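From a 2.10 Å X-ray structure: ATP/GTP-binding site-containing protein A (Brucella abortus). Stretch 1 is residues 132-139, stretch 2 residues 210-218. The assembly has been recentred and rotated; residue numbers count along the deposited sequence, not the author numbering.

Stretch 1, residues 132-139: ELIGKAEA
Stretch 2, residues 210-218: NFKLYRNGI

Residues 132-138 form the last turns of a helix that begins earlier in the chain, and this segment lies across a strand that also begins earlier and includes residues 210-213, and across the turn into which it leads. The helix and strand axes are nearly perpendicular, with a signed crossing angle of -81° and a closest approach of 10.2 Å. The backbones come nearest at Ile 134 and Arg 215, whose CA atoms are 6.4 Å apart, and the two stretches together bury 301 Å². The helix has regular geometry, phi/psi near -60/-45, and is held by i to i+4 hydrogen bonds such as Glu 138 N to Ile 134 O (2.7 Å). The strand is extended, with Phe 211 at -149/162 and Leu 213 at -116/136, and leads into a type I beta turn from Tyr 214 to Gly 217.

Glu 132, at the start of the stretch, is out of reach of the strand; its chi1 and chi2 are both t. Leu 133 makes the first contact. Its CA-to-CB bond points toward the strand, and with chi1 t and chi2 p its CG lies 3.8 Å from Leu 213 CD2, while its CD2 sits 4.0 Å from Phe 211 CZ, at the ring edge and near the ring plane. The Phe 211 CA-to-CB bond is directed sideways, but chi1 p and chi2 of -87° bring the end of the ring closer to the helix. Leu 213 points toward the helix with chi1 t and chi2 p. All three side chains are buried and apolar, well suited to a contact without polar partners.

Ile 134, also buried and directed toward the other stretch, loses 70 Å² to it. Chi1 m and chi2 t extend its CD1 to the turn backbone, 3.5 Å from Arg 215 O and 4.1 Å from Gly 217 N, while its CG1 packs 4.3 Å from Leu 213 CD2. The turn is closed by a hydrogen bond from Gly 217 N to Tyr 214 O (3.2 Å), and Tyr 214 N hydrogen-bonds to Ile 218 O (2.9 Å). Within it, Arg 215 (-59/-25) and Asn 216 (-96/16) precede Gly 217 at 91/-18, where a CB would be jammed against the preceding carbonyl oxygen. The CA-to-CB bond of Asn 216 points away from stretch 1; with chi1 p its OD1 accepts a hydrogen bond from Ile 218 N (3.1 Å).

Gly 135 and Lys 136 make no contact with the second stretch. Ala 137 points toward it, but its CB remains 5.6 Å from Leu 213 CD2.

Glu 138 closes the interface at its exposed margin. With chi1 m, chi2 t and chi3 -20°, its OE2 reaches Arg 215 NH1 at 3.4 Å, a salt bridge whose hydrogen bond is weak, with an N-H...acceptor angle of 134°. Opposite charges suit this pair, and the same OE2 lies 3.0 Å from Arg 215 CG. Arg 215 starts sideways, chi1 off-well at -142°, then t, p and 119°, which carries its end nearer the helix. Ala 139 leaves helical geometry at -83/19, beyond the contact.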

# COMPACT_ATOMS: atom_id res chain seq x y z
N GLU A 132 1.35 1.93 13.83
CA GLU A 132 2.42 2.77 14.35
C GLU A 132 2.41 4.15 13.71
O GLU A 132 2.76 5.14 14.35
CB GLU A 132 3.75 2.09 14.09
CG GLU A 132 4.94 2.85 14.51
CD GLU A 132 6.17 2.21 13.96
OE1 GLU A 132 6.28 2.15 12.71
OE2 GLU A 132 7.00 1.73 14.77
N LEU A 133 2.05 4.22 12.44
CA LEU A 133 1.93 5.50 11.78
C LEU A 133 0.87 6.35 12.45
O LEU A 133 1.10 7.53 12.71
CB LEU A 133 1.63 5.28 10.31
CG LEU A 133 1.14 6.41 9.40
CD1 LEU A 133 1.85 7.71 9.64
CD2 LEU A 133 1.40 5.97 8.00
N ILE A 134 -0.28 5.76 12.75
CA ILE A 134 -1.36 6.51 13.40
C ILE A 134 -0.93 6.95 14.79
O ILE A 134 -1.12 8.10 15.18
CB ILE A 134 -2.66 5.69 13.46
CG1 ILE A 134 -3.17 5.36 12.06
CG2 ILE A 134 -3.74 6.45 14.19
CD1 ILE A 134 -4.25 4.32 12.05
N GLY A 135 -0.36 6.03 15.57
CA GLY A 135 0.05 6.34 16.92
C GLY A 135 1.04 7.48 16.95
O GLY A 135 0.81 8.50 17.61
N LYS A 136 2.14 7.32 16.23
CA LYS A 136 3.11 8.40 16.13
C LYS A 136 2.44 9.70 15.72
O LYS A 136 2.70 10.75 16.29
CB LYS A 136 4.21 7.99 15.15
CG LYS A 136 4.96 6.75 15.64
CD LYS A 136 6.38 6.63 15.12
CE LYS A 136 7.17 5.60 15.95
NZ LYS A 136 8.64 5.65 15.75
N ALA A 137 1.51 9.63 14.76
CA ALA A 137 0.82 10.84 14.33
C ALA A 137 -0.03 11.42 15.44
O ALA A 137 -0.03 12.64 15.65
CB ALA A 137 -0.05 10.53 13.12
N GLU A 138 -0.77 10.57 16.15
CA GLU A 138 -1.64 11.03 17.23
C GLU A 138 -0.83 11.68 18.34
O GLU A 138 -1.29 12.64 18.97
CB GLU A 138 -2.43 9.85 17.80
CG GLU A 138 -3.65 9.45 17.02
CD GLU A 138 -4.41 8.35 17.70
OE1 GLU A 138 -3.83 7.65 18.56
OE2 GLU A 138 -5.60 8.21 17.40
N ALA A 139 0.34 11.14 18.63
CA ALA A 139 1.27 11.61 19.63
C ALA A 139 2.15 12.75 19.13
O ALA A 139 3.21 13.01 19.70
CB ALA A 139 2.14 10.45 20.10
N ASN A 210 2.07 9.77 -1.38
CA ASN A 210 1.51 10.79 -0.55
C ASN A 210 0.04 10.51 -0.37
O ASN A 210 -0.64 10.27 -1.33
CB ASN A 210 1.65 12.15 -1.21
CG ASN A 210 3.08 12.52 -1.48
OD1 ASN A 210 3.69 12.04 -2.42
ND2 ASN A 210 3.62 13.38 -0.65
N PHE A 211 -0.46 10.55 0.85
CA PHE A 211 -1.86 10.31 1.07
C PHE A 211 -2.40 11.07 2.26
O PHE A 211 -1.65 11.50 3.10
CB PHE A 211 -2.13 8.80 1.23
CG PHE A 211 -1.42 8.15 2.38
CD1 PHE A 211 -0.15 7.68 2.24
CD2 PHE A 211 -2.03 8.02 3.59
CE1 PHE A 211 0.50 7.09 3.29
CE2 PHE A 211 -1.38 7.45 4.64
CZ PHE A 211 -0.11 6.98 4.49
N LYS A 212 -3.71 11.20 2.33
CA LYS A 212 -4.39 11.83 3.44
C LYS A 212 -4.94 10.68 4.27
O LYS A 212 -5.68 9.86 3.77
CB LYS A 212 -5.53 12.70 2.94
CG LYS A 212 -5.09 14.01 2.34
CD LYS A 212 -6.25 14.76 1.72
CE LYS A 212 -5.91 16.21 1.42
NZ LYS A 212 -4.47 16.42 1.13
N LEU A 213 -4.58 10.60 5.54
CA LEU A 213 -4.98 9.50 6.39
C LEU A 213 -5.88 9.81 7.57
O LEU A 213 -5.65 10.78 8.28
CB LEU A 213 -3.71 8.81 6.88
CG LEU A 213 -3.70 7.93 8.11
CD1 LEU A 213 -4.05 6.51 7.72
CD2 LEU A 213 -2.32 7.95 8.72
N TYR A 214 -6.90 8.99 7.77
CA TYR A 214 -7.84 9.11 8.88
C TYR A 214 -7.35 8.32 10.08
O TYR A 214 -6.57 7.38 9.96
CB TYR A 214 -9.23 8.59 8.48
CG TYR A 214 -9.92 9.47 7.50
CD1 TYR A 214 -9.57 9.45 6.16
CD2 TYR A 214 -10.91 10.35 7.90
CE1 TYR A 214 -10.19 10.27 5.24
CE2 TYR A 214 -11.54 11.18 7.00
CZ TYR A 214 -11.17 11.13 5.67
OH TYR A 214 -11.78 11.96 4.76
N ARG A 215 -7.83 8.72 11.26
CA ARG A 215 -7.49 7.98 12.47
C ARG A 215 -7.92 6.51 12.42
O ARG A 215 -7.33 5.68 13.12
CB ARG A 215 -8.12 8.68 13.68
CG ARG A 215 -7.28 8.69 14.91
CD ARG A 215 -7.63 9.89 15.75
NE ARG A 215 -8.99 9.84 16.30
CZ ARG A 215 -9.28 9.83 17.60
NH1 ARG A 215 -8.30 9.89 18.50
NH2 ARG A 215 -10.54 9.80 18.01
N ASN A 216 -8.93 6.18 11.61
CA ASN A 216 -9.47 4.82 11.56
C ASN A 216 -8.88 4.00 10.43
O ASN A 216 -9.45 2.97 10.05
CB ASN A 216 -11.00 4.86 11.42
CG ASN A 216 -11.46 5.61 10.19
OD1 ASN A 216 -10.67 5.88 9.29
ND2 ASN A 216 -12.75 5.92 10.13
N GLY A 217 -7.76 4.44 9.86
CA GLY A 217 -7.06 3.71 8.84
C GLY A 217 -7.46 4.06 7.43
O GLY A 217 -6.73 3.74 6.50
N ILE A 218 -8.62 4.68 7.23
CA ILE A 218 -9.04 5.01 5.88
C ILE A 218 -8.03 5.98 5.30
O ILE A 218 -7.35 6.69 6.03
CB ILE A 218 -10.45 5.60 5.91
CG1 ILE A 218 -11.43 4.55 6.44
CG2 ILE A 218 -10.89 6.03 4.53
CD1 ILE A 218 -12.87 4.94 6.33